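Local atomic coordinates of glutathione S-transferase 1 (Ascaris suum, PDB entry 4Q5F), a protein that conjugates reduced glutathione to a wide range of hydrophobic electrophiles and can also act as a glutathione peroxidase. Residues 94-99 with 159-164. Numbering follows the deposited sequence.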
ATOM      1  N   PRO B  94     -12.403 -14.517   2.163  1.00 26.54           N
ATOM      2  CA  PRO B  94     -11.185 -13.947   2.755  1.00 28.50           C
ATOM      3  C   PRO B  94      -9.974 -13.987   1.824  1.00 28.59           C
ATOM      4  O   PRO B  94      -9.166 -13.059   1.847  1.00 29.59           O
ATOM      5  CB  PRO B  94     -10.945 -14.838   3.975  1.00 28.00           C
ATOM      6  CG  PRO B  94     -12.296 -15.297   4.360  1.00 32.29           C
ATOM      7  CD  PRO B  94     -13.027 -15.504   3.063  1.00 28.18           C
ATOM      8  N   MET B  95      -9.849 -15.043   1.026  1.00 22.43           N
ATOM      9  CA  MET B  95      -8.731 -15.148   0.093  1.00 26.10           C
ATOM     10  C   MET B  95      -8.953 -14.217  -1.095  1.00 25.72           C
ATOM     11  O   MET B  95      -8.002 -13.659  -1.637  1.00 22.60           O
ATOM     12  CB  MET B  95      -8.543 -16.590  -0.387  1.00 17.93           C
ATOM     13  CG  MET B  95      -7.442 -16.765  -1.430  1.00 32.19           C
ATOM     14  SD  MET B  95      -5.849 -16.091  -0.914  1.00 43.48           S
ATOM     15  CE  MET B  95      -5.495 -17.112   0.508  1.00 23.74           C
ATOM     16  N   GLU B  96     -10.210 -14.045  -1.491  1.00 24.13           N
ATOM     17  CA  GLU B  96     -10.538 -13.143  -2.589  1.00 26.34           C
ATOM     18  C   GLU B  96     -10.224 -11.703  -2.212  1.00 24.37           C
ATOM     19  O   GLU B  96      -9.652 -10.962  -3.011  1.00 21.23           O
ATOM     20  CB  GLU B  96     -12.012 -13.269  -2.984  1.00 25.92           C
ATOM     21  CG  GLU B  96     -12.287 -14.343  -4.027  1.00 24.79           C
ATOM     22  CD  GLU B  96     -13.669 -14.223  -4.644  1.00 36.60           C
ATOM     23  OE1 GLU B  96     -14.483 -13.418  -4.145  1.00 42.98           O
ATOM     24  OE2 GLU B  96     -13.940 -14.933  -5.633  1.00 43.44           O
ATOM     25  N   GLU B  97     -10.601 -11.312  -0.997  1.00 25.85           N
ATOM     26  CA  GLU B  97     -10.297  -9.978  -0.492  1.00 23.22           C
ATOM     27  C   GLU B  97      -8.798  -9.718  -0.545  1.00 24.97           C
ATOM     28  O   GLU B  97      -8.358  -8.607  -0.844  1.00 20.69           O
ATOM     29  CB  GLU B  97     -10.792  -9.811   0.945  1.00 20.95           C
ATOM     30  CG  GLU B  97     -12.305  -9.760   1.096  1.00 34.22           C
ATOM     31  CD  GLU B  97     -12.740  -8.985   2.330  1.00 39.87           C
ATOM     32  OE1 GLU B  97     -12.272  -7.839   2.512  1.00 53.13           O
ATOM     33  OE2 GLU B  97     -13.543  -9.520   3.122  1.00 37.79           O
ATOM     34  N   ALA B  98      -8.018 -10.751  -0.248  1.00 24.05           N
ATOM     35  CA  ALA B  98      -6.567 -10.645  -0.279  1.00 18.11           C
ATOM     36  C   ALA B  98      -6.071 -10.496  -1.714  1.00 19.63           C
ATOM     37  O   ALA B  98      -5.169  -9.706  -1.985  1.00 18.14           O
ATOM     38  CB  ALA B  98      -5.938 -11.858   0.379  1.00 21.19           C
ATOM     39  N   GLN B  99      -6.666 -11.256  -2.629  1.00 19.96           N
ATOM     40  CA  GLN B  99      -6.300 -11.177  -4.039  1.00 21.08           C
ATOM     41  C   GLN B  99      -6.618  -9.790  -4.590  1.00 21.01           C
ATOM     42  O   GLN B  99      -5.890  -9.272  -5.438  1.00 17.69           O
ATOM     43  CB  GLN B  99      -7.030 -12.247  -4.853  1.00 18.59           C
ATOM     44  CG  GLN B  99      -6.592 -13.675  -4.548  1.00 21.38           C
ATOM     45  CD  GLN B  99      -5.140 -13.940  -4.906  1.00 26.27           C
ATOM     46  OE1 GLN B  99      -4.560 -13.266  -5.758  1.00 27.41           O
ATOM     47  NE2 GLN B  99      -4.545 -14.927  -4.249  1.00 21.89           N
ATOM     48  N   TYR B 159     -13.144  -9.110 -14.596  1.00 32.85           N
ATOM     49  CA  TYR B 159     -12.494  -8.391 -13.500  1.00 30.62           C
ATOM     50  C   TYR B 159     -11.259  -9.119 -12.983  1.00 31.50           C
ATOM     51  O   TYR B 159     -11.053 -10.296 -13.277  1.00 37.84           O
ATOM     52  CB  TYR B 159     -13.492  -8.165 -12.362  1.00 34.67           C
ATOM     53  CG  TYR B 159     -14.772  -7.514 -12.840  1.00 34.29           C
ATOM     54  CD1 TYR B 159     -14.764  -6.220 -13.343  1.00 28.79           C
ATOM     55  CD2 TYR B 159     -15.982  -8.194 -12.805  1.00 37.31           C
ATOM     56  CE1 TYR B 159     -15.924  -5.621 -13.793  1.00 39.10           C
ATOM     57  CE2 TYR B 159     -17.149  -7.599 -13.253  1.00 34.75           C
ATOM     58  CZ  TYR B 159     -17.111  -6.312 -13.747  1.00 34.87           C
ATOM     59  OH  TYR B 159     -18.263  -5.709 -14.197  1.00 39.25           O
ATOM     60  N   MET B 160     -10.438  -8.403 -12.219  1.00 30.25           N
ATOM     61  CA  MET B 160      -9.200  -8.955 -11.682  1.00 29.28           C
ATOM     62  C   MET B 160      -9.501 -10.148 -10.794  1.00 24.94           C
ATOM     63  O   MET B 160      -8.848 -11.186 -10.898  1.00 34.18           O
ATOM     64  CB  MET B 160      -8.436  -7.890 -10.888  1.00 21.91           C
ATOM     65  CG  MET B 160      -7.809  -6.808 -11.751  1.00 20.29           C
ATOM     66  SD  MET B 160      -6.592  -7.477 -12.899  1.00 23.93           S
ATOM     67  CE  MET B 160      -6.175  -6.016 -13.843  1.00 16.53           C
ATOM     68  N   VAL B 161     -10.491  -9.989  -9.922  1.00 28.50           N
ATOM     69  CA  VAL B 161     -10.894 -11.050  -9.011  1.00 29.59           C
ATOM     70  C   VAL B 161     -12.411 -11.216  -9.061  1.00 35.11           C
ATOM     71  O   VAL B 161     -13.150 -10.232  -9.056  1.00 27.72           O
ATOM     72  CB  VAL B 161     -10.488 -10.737  -7.552  1.00 27.04           C
ATOM     73  CG1 VAL B 161     -10.656 -11.986  -6.677  1.00 30.92           C
ATOM     74  CG2 VAL B 161      -9.055 -10.169  -7.474  1.00 23.17           C
ATOM     75  N   GLY B 162     -12.869 -12.465  -9.118  1.00 30.41           N
ATOM     76  CA  GLY B 162     -14.288 -12.767  -9.045  1.00 29.88           C
ATOM     77  C   GLY B 162     -15.074 -12.383 -10.283  1.00 35.71           C
ATOM     78  O   GLY B 162     -14.534 -11.808 -11.228  1.00 40.19           O
ATOM     79  N   LYS B 163     -16.366 -12.697 -10.261  1.00 40.46           N
ATOM     80  CA  LYS B 163     -17.243 -12.489 -11.410  1.00 44.31           C
ATOM     81  C   LYS B 163     -17.963 -11.142 -11.373  1.00 46.45           C
ATOM     82  O   LYS B 163     -18.724 -10.819 -12.288  1.00 57.28           O
ATOM     83  CB  LYS B 163     -18.276 -13.616 -11.483  1.00 45.34           C
ATOM     84  N   SER B 164     -17.731 -10.363 -10.319  1.00 37.99           N
ATOM     85  CA  SER B 164     -18.333  -9.036 -10.196  1.00 42.79           C
ATOM     86  C   SER B 164     -17.291  -7.994  -9.797  1.00 34.47           C
ATOM     87  O   SER B 164     -16.224  -8.331  -9.282  1.00 29.32           O
ATOM     88  CB  SER B 164     -19.480  -9.051  -9.183  1.00 39.16           C
ATOM     89  OG  SER B 164     -19.004  -9.277  -7.868  1.00 47.24           O
TER
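Glu96, in the first turn of helix 94-114, and Gln99 both face Val161, in the loop between helices 129-155 and 167-182; the CA of Val161 stands 6.8 Å from the CA atoms of both Glu96 and Gln99. Val161 aims its side chain at the helix, with CG1 lodged between Glu96 and Gln99 and CG2 set against Gln99. Val161 CG1, anti to the backbone N (chi1 -168°), lies 3.9 Å from Glu96 CG and equally near the Glu96 carbonyl oxygen; it is also 4.1 Å from Gln99 CB. Val161 CG2 meets the backbone of Gln99 at 3.8 Å from Gln99 C, while Gln99 CB lies 3.9 Å from Val161 CG2. Beyond CB, Gln99 bends at chi2 (-64°) and carries its amide off the loop, where NE2 donates to the carbonyl oxygen of Val72 in the second subunit. Glu96 runs past Val161 in the opposite sense; Glu96 OE2 comes no nearer to Gly162 CA than 4.1 Å, a loose approach, and OE1 accepts from Lys92 N just before the helix. Val100 also touches Val161, and Gly162 O accepts from Ser157 OG within the loop. Val161 thus packs on aliphatic side-chain carbons and helix backbone: a loop valine set on the N-terminal turns of a helix, joining an interhelical loop to helix 94-114 in the all-helical C-terminal domain of the glutathione transferase fold, beside the dimer interface.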